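PDB 7EDR: Moesin/ezrin/radixin homolog 2 from Drosophila melanogaster, which probably links membrane proteins to the cell cortex and to growth-control signalling through its FERM domain, as a merlin-type member of the ezrin-radixin-moesin family. Local coordinates for residues 56-61 against 280-285; 207-212 against 221-226; 255-260 against 271-276. All coordinates share one frame; numbering follows the deposited sequence.

Interaction 1. Residues 56-61 against 280-285; sequences VSWLKM and NKMILD
Of residues 280-285, Met-282 alone touches strand 56-58, with its terminal methyl. Its CE lies 3.1 Å from the carbonyl O of Val-56 and 3.4 Å from CD1 of Trp-58, and it also rests against CA of Ser-57, so a single methyl touches three successive residues. CG of Met-282 stands beside its own backbone N (chi1 -51°), and further bends at chi2 and chi3 fold the chain so that the methyl, not the sulfur, leads. Methionine suits the place because its flexible, slender tip can fit against backbone and ring alike. The Trp-58 side chain crosses it at about a right angle and meets the methyl obliquely, with the pyrrole corner doing the touching.

Farther along, Lys-60 and Lys-281 reach toward each other tip to tip, their NZ atoms 4.1 Å apart, like charges that would be expected to repel, which Asp-285 may temper: its OD1 makes a long salt bridge of 3.9 Å to Lys-281 NZ, one helical turn back.

The contact joins two lobes of the FERM cloverleaf, an edge strand, 56-58, of the ubiquitin-like N-terminal lobe facing the C-terminal helix of the PH-like lobe. The strand and helix axes come no closer than 10.0 Å, so the gap is spanned by side chains such as Met-282, Lys-60 and Lys-281, and the meeting is small and near the surface.

Around the first shell, His-278, one turn before Met-282, donates through NE2 to the same Val-56 carbonyl and thereby adds a polar tie beside the methyl. Lys-86 holds a cation-pi position on Trp-58. Backbone hydrogen bonds between Ser-57 and Tyr-49 and between Leu-59 and Leu-47 fix the strand against 45-50, while Leu-59 turns inward onto Leu-29 of helix 26-37.

Interaction 2. Residues 207-212 against 221-226; sequences NYFPIT and LGVTSV
Leu-221 is the most covered residue where strands 207-212 and 221-223 pair as the two arms of an antiparallel beta hairpin. Its CB is the bump, set against two branches of Ile-211, CG2 and CD1, each at 3.8 Å; CG1 of Ile-211 takes the crowded position (chi1 61°), which swings CD1 across to Leu-221. On the face shared by Asn-207, Phe-209, Leu-221 and Val-223, the Phe-209 ring crosses Val-223 obliquely, its CE2 4.2 Å from the CG2 branch of Val-223, while its CD2 comes near the Leu-221 carbonyl O, also met obliquely. On the other face Gly-222 presents no side chain beside Tyr-208, whose ring instead meets Tyr-231 and whose OH bonds to Lys-236 O.

Beneath these shapes, Asn-207/Val-223 and Phe-209/Leu-221 are hydrogen-bonded pairs, with Tyr-208/Gly-222 the non-hydrogen-bonded pair between them. Phe-209 N gives to Leu-221 O at 2.8 Å, and Leu-221 N answers to Phe-209 O at 2.7 Å, nearly along the C=O axis. Val-223 O is gripped twice by one residue: Asn-207 N reaches it at 3.1 Å and Asn-207 ND2 at 2.9 Å, both donors standing above the carbonyl plane. Asparagine suits this end because its short amide, with CG set beside the backbone N, can fold back onto the carbonyl that its own backbone already holds.

Helix 277-297 lies over the Phe-209 face through Ile-279, Ile-283 and Leu-286, Ile-283 also meeting Leu-221. Strand 227-232 continues the sheet beside 221-223, and Phe-272 of strand 270-273 packs on both Ile-211 and Leu-221.

Interaction 3. Residues 255-260 against 271-276; sequences DKKFTI and IFYSQD
Two phenylalanines make the dense part of this hairpin. Phe-258 and Phe-272, a hydrogen-bonded antiparallel pair, point the same way with planes 13° apart, yet the rings are slid so far that they barely overlap; instead CB of Phe-258 sits over the face of the Phe-272 ring, 3.5 Å from its centroid, a CH-pi contact. Ile-260 CD1 comes to the ring edge, 3.3 Å from CE2 of Phe-272. CG of Phe-272 lies between backbone N and carbonyl (chi1 63°), bringing its ring across to strand 257-260. Phe-258 N gives to Phe-272 O at 2.8 Å, almost along the C=O axis. Toward the turn, the stem of Lys-256 packs on Gln-275, its carbonyl O accepts from Ser-274 N at 2.8 Å, and its NZ bridges back to Asp-255 OD2.

The opposite face is looser. Extended Lys-257 lies alongside Tyr-273, with Lys-257 CG 3.6 Å from Tyr-273 CE2, and also touches Ile-271. The long aliphatic stem of lysine suits this face, covering apolar neighbours while carrying charge outward.

Asp-276, at the N-cap of helix 277-297, accepts a hydrogen bond at OD2 from His-278 N, completing the strand-to-C-terminal-helix passage that characterises the PH-like fold.

In the fold
Interactions 2 and 3 are successive hairpins of the PH-like lobe, and both lie within the long loop that interaction 1 closes. Their sheets meet edge to edge: Thr-212 O lies 2.7 Å from Tyr-273 N, a probable hydrogen bond joining strands 207-212 and 270-273. The helix of interaction 1 covers both hairpins with the side turned from the N-terminal lobe. Ile-283 places CD1 3.8 Å from Phe-209 CG and CG2 3.7 Å from Phe-258 CZ, whereas Asn-280 OD1 reaches Ser-274 OG at 2.5 Å, a probable hydrogen bond. Met-282, between them in sequence, faces the ubiquitin-like lobe, so one helix connects the PH-like core to the lobe interface; the centres of interactions 1 and 2 are about 14 Å apart.

Interaction 1. Residues 56-61 against 280-285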
loop_
_atom_site.group_PDB
_atom_site.type_symbol
_atom_site.label_atom_id
_atom_site.label_comp_id
_atom_site.label_asym_id
_atom_site.label_seq_id
_atom_site.Cartn_x
_atom_site.Cartn_y
_atom_site.Cartn_z
ATOM N N VAL C 56 -27.460 -14.751 -24.248
ATOM C CA VAL C 56 -26.100 -14.914 -23.753
ATOM C C VAL C 56 -26.052 -14.442 -22.300
ATOM O O VAL C 56 -26.419 -13.305 -21.987
ATOM C CB VAL C 56 -25.108 -14.151 -24.639
ATOM C CG1 VAL C 56 -23.735 -14.151 -24.041
ATOM C CG2 VAL C 56 -25.057 -14.793 -26.024
ATOM N N SER C 57 -25.643 -15.334 -21.404
ATOM C CA SER C 57 -25.680 -15.091 -19.974
ATOM C C SER C 57 -24.322 -15.418 -19.359
ATOM O O SER C 57 -23.472 -16.075 -19.967
ATOM C CB SER C 57 -26.778 -15.931 -19.295
ATOM O OG SER C 57 -28.034 -15.750 -19.927
ATOM N N TRP C 58 -24.132 -14.955 -18.127
ATOM C CA TRP C 58 -22.983 -15.306 -17.312
ATOM C C TRP C 58 -23.440 -16.226 -16.193
ATOM O O TRP C 58 -24.533 -16.049 -15.651
ATOM C CB TRP C 58 -22.320 -14.061 -16.724
ATOM C CG TRP C 58 -21.783 -13.122 -17.743
ATOM C CD1 TRP C 58 -22.427 -12.045 -18.297
ATOM C CD2 TRP C 58 -20.479 -13.162 -18.336
ATOM N NE1 TRP C 58 -21.592 -11.410 -19.199
ATOM C CE2 TRP C 58 -20.395 -12.080 -19.239
ATOM C CE3 TRP C 58 -19.369 -13.996 -18.180
ATOM C CZ2 TRP C 58 -19.250 -11.821 -19.987
ATOM C CZ3 TRP C 58 -18.229 -13.737 -18.929
ATOM C CH2 TRP C 58 -18.183 -12.655 -19.823
ATOM N N LEU C 59 -22.607 -17.209 -15.851
ATOM C CA LEU C 59 -22.970 -18.158 -14.805
ATOM C C LEU C 59 -23.043 -17.447 -13.456
ATOM O O LEU C 59 -22.158 -16.654 -13.120
ATOM C CB LEU C 59 -21.952 -19.301 -14.757
ATOM C CG LEU C 59 -22.332 -20.602 -14.038
ATOM C CD1 LEU C 59 -23.627 -21.187 -14.598
ATOM C CD2 LEU C 59 -21.211 -21.594 -14.181
ATOM N N LYS C 60 -24.104 -17.716 -12.691
ATOM C CA LYS C 60 -24.220 -17.190 -11.332
ATOM C C LYS C 60 -23.474 -18.086 -10.350
ATOM O O LYS C 60 -23.452 -19.312 -10.490
ATOM C CB LYS C 60 -25.688 -17.061 -10.926
ATOM C CG LYS C 60 -26.390 -15.842 -11.549
ATOM C CD LYS C 60 -27.905 -16.040 -11.597
ATOM C CE LYS C 60 -28.668 -14.715 -11.706
ATOM N NZ LYS C 60 -29.573 -14.491 -10.525
ATOM N N MET C 61 -22.856 -17.464 -9.352
ATOM C CA MET C 61 -21.909 -18.190 -8.516
ATOM C C MET C 61 -22.598 -19.071 -7.485
ATOM O O MET C 61 -22.121 -20.171 -7.194
ATOM C CB MET C 61 -20.962 -17.210 -7.820
ATOM C CG MET C 61 -19.956 -16.577 -8.753
ATOM S SD MET C 61 -18.879 -17.822 -9.473
ATOM C CE MET C 61 -19.583 -17.988 -11.119
ATOM N N ASN C 280 -31.189 -5.841 -19.732
ATOM C CA ASN C 280 -31.212 -4.873 -18.644
ATOM C C ASN C 280 -30.578 -5.443 -17.389
ATOM O O ASN C 280 -29.857 -4.738 -16.678
ATOM C CB ASN C 280 -32.637 -4.419 -18.383
ATOM C CG ASN C 280 -33.128 -3.480 -19.453
ATOM O OD1 ASN C 280 -32.385 -3.151 -20.386
ATOM N ND2 ASN C 280 -34.381 -3.048 -19.343
ATOM N N LYS C 281 -30.821 -6.719 -17.115
ATOM C CA LYS C 281 -30.107 -7.376 -16.034
ATOM C C LYS C 281 -28.600 -7.379 -16.295
ATOM O O LYS C 281 -27.806 -7.147 -15.373
ATOM C CB LYS C 281 -30.647 -8.794 -15.851
ATOM C CG LYS C 281 -30.067 -9.495 -14.661
ATOM C CD LYS C 281 -30.259 -8.663 -13.400
ATOM C CE LYS C 281 -29.395 -9.196 -12.260
ATOM N NZ LYS C 281 -29.514 -10.680 -12.141
ATOM N N MET C 282 -28.189 -7.619 -17.552
ATOM C CA MET C 282 -26.769 -7.603 -17.894
ATOM C C MET C 282 -26.176 -6.215 -17.722
ATOM O O MET C 282 -25.002 -6.075 -17.367
ATOM C CB MET C 282 -26.551 -8.070 -19.336
ATOM C CG MET C 282 -27.226 -9.369 -19.684
ATOM S SD MET C 282 -26.613 -10.709 -18.645
ATOM C CE MET C 282 -25.370 -11.367 -19.752
ATOM N N ILE C 283 -26.954 -5.174 -18.005
ATOM C CA ILE C 283 -26.451 -3.826 -17.764
ATOM C C ILE C 283 -26.231 -3.613 -16.270
ATOM O O ILE C 283 -25.206 -3.063 -15.844
ATOM C CB ILE C 283 -27.413 -2.785 -18.366
ATOM C CG1 ILE C 283 -27.451 -2.921 -19.898
ATOM C CG2 ILE C 283 -27.006 -1.357 -17.936
ATOM C CD1 ILE C 283 -28.340 -1.876 -20.586
ATOM N N LEU C 284 -27.175 -4.094 -15.455
ATOM C CA LEU C 284 -27.100 -3.930 -14.011
ATOM C C LEU C 284 -25.905 -4.668 -13.436
ATOM O O LEU C 284 -25.164 -4.111 -12.614
ATOM C CB LEU C 284 -28.387 -4.427 -13.367
ATOM C CG LEU C 284 -28.445 -4.191 -11.859
ATOM C CD1 LEU C 284 -28.422 -2.689 -11.564
ATOM C CD2 LEU C 284 -29.681 -4.874 -11.259
ATOM N N ASP C 285 -25.693 -5.921 -13.871
ATOM C CA ASP C 285 -24.528 -6.681 -13.416
ATOM C C ASP C 285 -23.218 -6.021 -13.846
ATOM O O ASP C 285 -22.266 -5.944 -13.061
ATOM C CB ASP C 285 -24.583 -8.121 -13.927
ATOM C CG ASP C 285 -25.747 -8.918 -13.333
ATOM O OD1 ASP C 285 -26.361 -8.443 -12.344
ATOM O OD2 ASP C 285 -26.051 -10.024 -13.856
#

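Interaction 2. Residues 207-212 against 221-226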
loop_
_atom_site.group_PDB
_atom_site.type_symbol
_atom_site.label_atom_id
_atom_site.label_comp_id
_atom_site.label_asym_id
_atom_site.label_seq_id
_atom_site.Cartn_x
_atom_site.Cartn_y
_atom_site.Cartn_z
ATOM N N ASN C 207 -18.693 -1.797 -23.037
ATOM C CA ASN C 207 -19.873 -2.588 -23.339
ATOM C C ASN C 207 -20.930 -1.620 -23.844
ATOM O O ASN C 207 -21.339 -0.716 -23.110
ATOM C CB ASN C 207 -20.350 -3.359 -22.108
ATOM C CG ASN C 207 -19.210 -4.126 -21.411
ATOM O OD1 ASN C 207 -18.877 -5.241 -21.802
ATOM N ND2 ASN C 207 -18.618 -3.522 -20.378
ATOM N N TYR C 208 -21.338 -1.783 -25.102
ATOM C CA TYR C 208 -22.304 -0.902 -25.759
ATOM C C TYR C 208 -23.717 -1.476 -25.703
ATOM O O TYR C 208 -23.920 -2.674 -25.924
ATOM C CB TYR C 208 -21.936 -0.679 -27.226
ATOM C CG TYR C 208 -20.653 0.076 -27.464
ATOM C CD1 TYR C 208 -20.668 1.457 -27.644
ATOM C CD2 TYR C 208 -19.431 -0.588 -27.527
ATOM C CE1 TYR C 208 -19.513 2.163 -27.882
ATOM C CE2 TYR C 208 -18.262 0.106 -27.758
ATOM C CZ TYR C 208 -18.310 1.486 -27.938
ATOM O OH TYR C 208 -17.154 2.197 -28.153
ATOM N N PHE C 209 -24.697 -0.610 -25.443
ATOM C CA PHE C 209 -26.086 -1.027 -25.475
ATOM C C PHE C 209 -26.912 0.101 -26.069
ATOM O O PHE C 209 -26.617 1.282 -25.838
ATOM C CB PHE C 209 -26.625 -1.395 -24.090
ATOM C CG PHE C 209 -25.795 -2.418 -23.394
ATOM C CD1 PHE C 209 -26.086 -3.762 -23.517
ATOM C CD2 PHE C 209 -24.689 -2.033 -22.643
ATOM C CE1 PHE C 209 -25.308 -4.707 -22.900
ATOM C CE2 PHE C 209 -23.913 -2.962 -22.030
ATOM C CZ PHE C 209 -24.228 -4.314 -22.149
ATOM N N PRO C 210 -27.920 -0.233 -26.848
ATOM C CA PRO C 210 -28.711 0.804 -27.509
ATOM C C PRO C 210 -29.809 1.298 -26.590
ATOM O O PRO C 210 -30.553 0.500 -26.016
ATOM C CB PRO C 210 -29.266 0.076 -28.732
ATOM C CG PRO C 210 -29.424 -1.358 -28.250
ATOM C CD PRO C 210 -28.375 -1.595 -27.191
ATOM N N ILE C 211 -29.913 2.614 -26.422
ATOM C CA ILE C 211 -30.859 3.195 -25.486
ATOM C C ILE C 211 -31.562 4.356 -26.175
ATOM O O ILE C 211 -31.197 4.771 -27.274
ATOM C CB ILE C 211 -30.185 3.671 -24.175
ATOM C CG1 ILE C 211 -29.146 4.757 -24.460
ATOM C CG2 ILE C 211 -29.518 2.520 -23.467
ATOM C CD1 ILE C 211 -28.494 5.302 -23.225
ATOM N N THR C 212 -32.582 4.872 -25.496
ATOM C CA THR C 212 -33.262 6.105 -25.871
ATOM C C THR C 212 -33.406 6.965 -24.627
ATOM O O THR C 212 -33.780 6.456 -23.562
ATOM C CB THR C 212 -34.647 5.825 -26.473
ATOM O OG1 THR C 212 -35.275 4.765 -25.742
ATOM C CG2 THR C 212 -34.534 5.429 -27.944
ATOM N N LEU C 221 -25.441 3.394 -24.727
ATOM C CA LEU C 221 -24.874 3.328 -23.391
ATOM C C LEU C 221 -23.573 2.533 -23.448
ATOM O O LEU C 221 -23.545 1.401 -23.945
ATOM C CB LEU C 221 -25.857 2.667 -22.421
ATOM C CG LEU C 221 -25.339 2.542 -20.990
ATOM C CD1 LEU C 221 -25.331 3.910 -20.296
ATOM C CD2 LEU C 221 -26.158 1.522 -20.212
ATOM N N GLY C 222 -22.492 3.133 -22.951
ATOM C CA GLY C 222 -21.231 2.424 -22.834
ATOM C C GLY C 222 -20.807 2.231 -21.389
ATOM O O GLY C 222 -20.331 3.182 -20.751
ATOM N N VAL C 223 -20.986 1.020 -20.857
ATOM C CA VAL C 223 -20.534 0.699 -19.502
ATOM C C VAL C 223 -19.054 0.322 -19.549
ATOM O O VAL C 223 -18.677 -0.653 -20.209
ATOM C CB VAL C 223 -21.351 -0.448 -18.896
ATOM C CG1 VAL C 223 -20.990 -0.632 -17.431
ATOM C CG2 VAL C 223 -22.836 -0.229 -19.090
ATOM N N THR C 224 -18.222 1.075 -18.827
ATOM C CA THR C 224 -16.774 0.886 -18.823
ATOM C C THR C 224 -16.266 0.690 -17.399
ATOM O O THR C 224 -16.986 0.878 -16.413
ATOM C CB THR C 224 -16.041 2.091 -19.441
ATOM O OG1 THR C 224 -15.891 3.137 -18.451
ATOM C CG2 THR C 224 -16.817 2.622 -20.640
ATOM N N SER C 225 -14.974 0.356 -17.314
ATOM C CA SER C 225 -14.292 0.251 -16.031
ATOM C C SER C 225 -14.293 1.566 -15.259
ATOM O O SER C 225 -14.129 1.553 -14.033
ATOM C CB SER C 225 -12.844 -0.179 -16.253
ATOM O OG SER C 225 -12.115 0.876 -16.860
ATOM N N VAL C 226 -14.447 2.692 -15.952
ATOM C CA VAL C 226 -14.372 4.008 -15.340
ATOM C C VAL C 226 -15.750 4.647 -15.149
ATOM O O VAL C 226 -15.932 5.453 -14.228
ATOM C CB VAL C 226 -13.452 4.897 -16.202
ATOM C CG1 VAL C 226 -13.460 6.333 -15.736
ATOM C CG2 VAL C 226 -12.043 4.322 -16.184
#

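Interaction 3. Residues 255-260 against 271-276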
loop_
_atom_site.group_PDB
_atom_site.type_symbol
_atom_site.label_atom_id
_atom_site.label_comp_id
_atom_site.label_asym_id
_atom_site.label_seq_id
_atom_site.Cartn_x
_atom_site.Cartn_y
_atom_site.Cartn_z
ATOM N N ASP C 255 -38.814 -2.751 -15.817
ATOM C CA ASP C 255 -39.238 -3.049 -17.187
ATOM C C ASP C 255 -38.219 -2.421 -18.131
ATOM O O ASP C 255 -37.042 -2.814 -18.093
ATOM C CB ASP C 255 -40.686 -2.593 -17.382
ATOM C CG ASP C 255 -41.324 -3.195 -18.616
ATOM O OD1 ASP C 255 -42.080 -2.465 -19.298
ATOM O OD2 ASP C 255 -41.085 -4.392 -18.892
ATOM N N LYS C 256 -38.588 -1.453 -18.962
ATOM C CA LYS C 256 -37.684 -0.932 -19.976
ATOM C C LYS C 256 -36.934 0.306 -19.520
ATOM O O LYS C 256 -36.062 0.782 -20.256
ATOM C CB LYS C 256 -38.463 -0.612 -21.258
ATOM C CG LYS C 256 -39.319 -1.765 -21.749
ATOM C CD LYS C 256 -38.545 -3.090 -21.742
ATOM C CE LYS C 256 -39.283 -4.190 -22.520
ATOM N NZ LYS C 256 -40.558 -4.644 -21.896
ATOM N N LYS C 257 -37.235 0.817 -18.332
ATOM C CA LYS C 257 -36.821 2.148 -17.905
ATOM C C LYS C 257 -35.702 2.044 -16.871
ATOM O O LYS C 257 -35.911 1.514 -15.768
ATOM C CB LYS C 257 -38.017 2.901 -17.326
ATOM C CG LYS C 257 -37.781 4.375 -17.059
ATOM C CD LYS C 257 -38.822 4.894 -16.075
ATOM C CE LYS C 257 -39.044 6.385 -16.212
ATOM N NZ LYS C 257 -40.097 6.841 -15.250
ATOM N N PHE C 258 -34.521 2.556 -17.222
ATOM C CA PHE C 258 -33.420 2.673 -16.269
ATOM C C PHE C 258 -33.494 4.013 -15.548
ATOM O O PHE C 258 -33.701 5.061 -16.180
ATOM C CB PHE C 258 -32.059 2.538 -16.958
ATOM C CG PHE C 258 -31.508 1.142 -16.939
ATOM C CD1 PHE C 258 -30.677 0.728 -15.914
ATOM C CD2 PHE C 258 -31.841 0.236 -17.940
ATOM C CE1 PHE C 258 -30.177 -0.570 -15.887
ATOM C CE2 PHE C 258 -31.342 -1.058 -17.930
ATOM C CZ PHE C 258 -30.509 -1.461 -16.899
ATOM N N THR C 259 -33.322 3.973 -14.229
ATOM C CA THR C 259 -33.176 5.175 -13.422
ATOM C C THR C 259 -31.779 5.204 -12.818
ATOM O O THR C 259 -31.339 4.223 -12.201
ATOM C CB THR C 259 -34.220 5.246 -12.311
ATOM O OG1 THR C 259 -35.534 5.126 -12.876
ATOM C CG2 THR C 259 -34.083 6.578 -11.577
ATOM N N ILE C 260 -31.096 6.330 -12.984
ATOM C CA ILE C 260 -29.743 6.514 -12.488
ATOM C C ILE C 260 -29.743 7.713 -11.564
ATOM O O ILE C 260 -30.078 8.827 -11.987
ATOM C CB ILE C 260 -28.738 6.697 -13.633
ATOM C CG1 ILE C 260 -28.511 5.340 -14.303
ATOM C CG2 ILE C 260 -27.432 7.293 -13.108
ATOM C CD1 ILE C 260 -27.856 5.458 -15.608
ATOM N N ILE C 271 -32.895 9.334 -16.873
ATOM C CA ILE C 271 -33.627 8.140 -17.265
ATOM C C ILE C 271 -33.236 7.782 -18.691
ATOM O O ILE C 271 -32.880 8.651 -19.494
ATOM C CB ILE C 271 -35.157 8.371 -17.128
ATOM C CG1 ILE C 271 -35.673 7.929 -15.756
ATOM C CG2 ILE C 271 -35.972 7.690 -18.228
ATOM C CD1 ILE C 271 -35.023 8.591 -14.564
ATOM N N PHE C 272 -33.258 6.492 -18.998
ATOM C CA PHE C 272 -33.141 6.089 -20.385
ATOM C C PHE C 272 -33.858 4.761 -20.538
ATOM O O PHE C 272 -34.137 4.070 -19.555
ATOM C CB PHE C 272 -31.677 6.009 -20.839
ATOM C CG PHE C 272 -30.866 4.980 -20.100
ATOM C CD1 PHE C 272 -30.947 3.631 -20.438
ATOM C CD2 PHE C 272 -30.008 5.362 -19.081
ATOM C CE1 PHE C 272 -30.195 2.677 -19.765
ATOM C CE2 PHE C 272 -29.250 4.409 -18.403
ATOM C CZ PHE C 272 -29.342 3.068 -18.744
ATOM N N TYR C 273 -34.168 4.408 -21.777
ATOM C CA TYR C 273 -34.937 3.203 -22.023
ATOM C C TYR C 273 -34.083 2.178 -22.743
ATOM O O TYR C 273 -33.241 2.522 -23.584
ATOM C CB TYR C 273 -36.203 3.517 -22.819
ATOM C CG TYR C 273 -37.148 4.402 -22.048
ATOM C CD1 TYR C 273 -37.071 5.793 -22.144
ATOM C CD2 TYR C 273 -38.085 3.853 -21.186
ATOM C CE1 TYR C 273 -37.930 6.613 -21.421
ATOM C CE2 TYR C 273 -38.953 4.662 -20.459
ATOM C CZ TYR C 273 -38.875 6.039 -20.581
ATOM O OH TYR C 273 -39.741 6.831 -19.841
ATOM N N SER C 274 -34.291 0.922 -22.383
ATOM C CA SER C 274 -33.559 -0.186 -22.972
ATOM C C SER C 274 -34.540 -1.339 -23.075
ATOM O O SER C 274 -35.144 -1.725 -22.072
ATOM C CB SER C 274 -32.335 -0.551 -22.128
ATOM O OG SER C 274 -31.893 -1.863 -22.424
ATOM N N GLN C 275 -34.698 -1.889 -24.278
ATOM C CA GLN C 275 -35.938 -2.570 -24.640
ATOM C C GLN C 275 -35.976 -4.058 -24.336
ATOM O O GLN C 275 -37.037 -4.662 -24.501
ATOM C CB GLN C 275 -36.238 -2.379 -26.133
ATOM C CG GLN C 275 -36.404 -0.933 -26.547
ATOM C CD GLN C 275 -37.518 -0.259 -25.794
ATOM O OE1 GLN C 275 -38.540 -0.885 -25.474
ATOM N NE2 GLN C 275 -37.326 1.024 -25.476
ATOM N N ASP C 276 -34.875 -4.676 -23.932
ATOM C CA ASP C 276 -34.865 -6.100 -23.619
ATOM C C ASP C 276 -34.522 -6.258 -22.146
ATOM O O ASP C 276 -33.478 -5.787 -21.696
ATOM C CB ASP C 276 -33.889 -6.870 -24.522
ATOM C CG ASP C 276 -33.668 -8.348 -24.087
ATOM O OD1 ASP C 276 -32.721 -8.974 -24.624
ATOM O OD2 ASP C 276 -34.391 -8.909 -23.233
#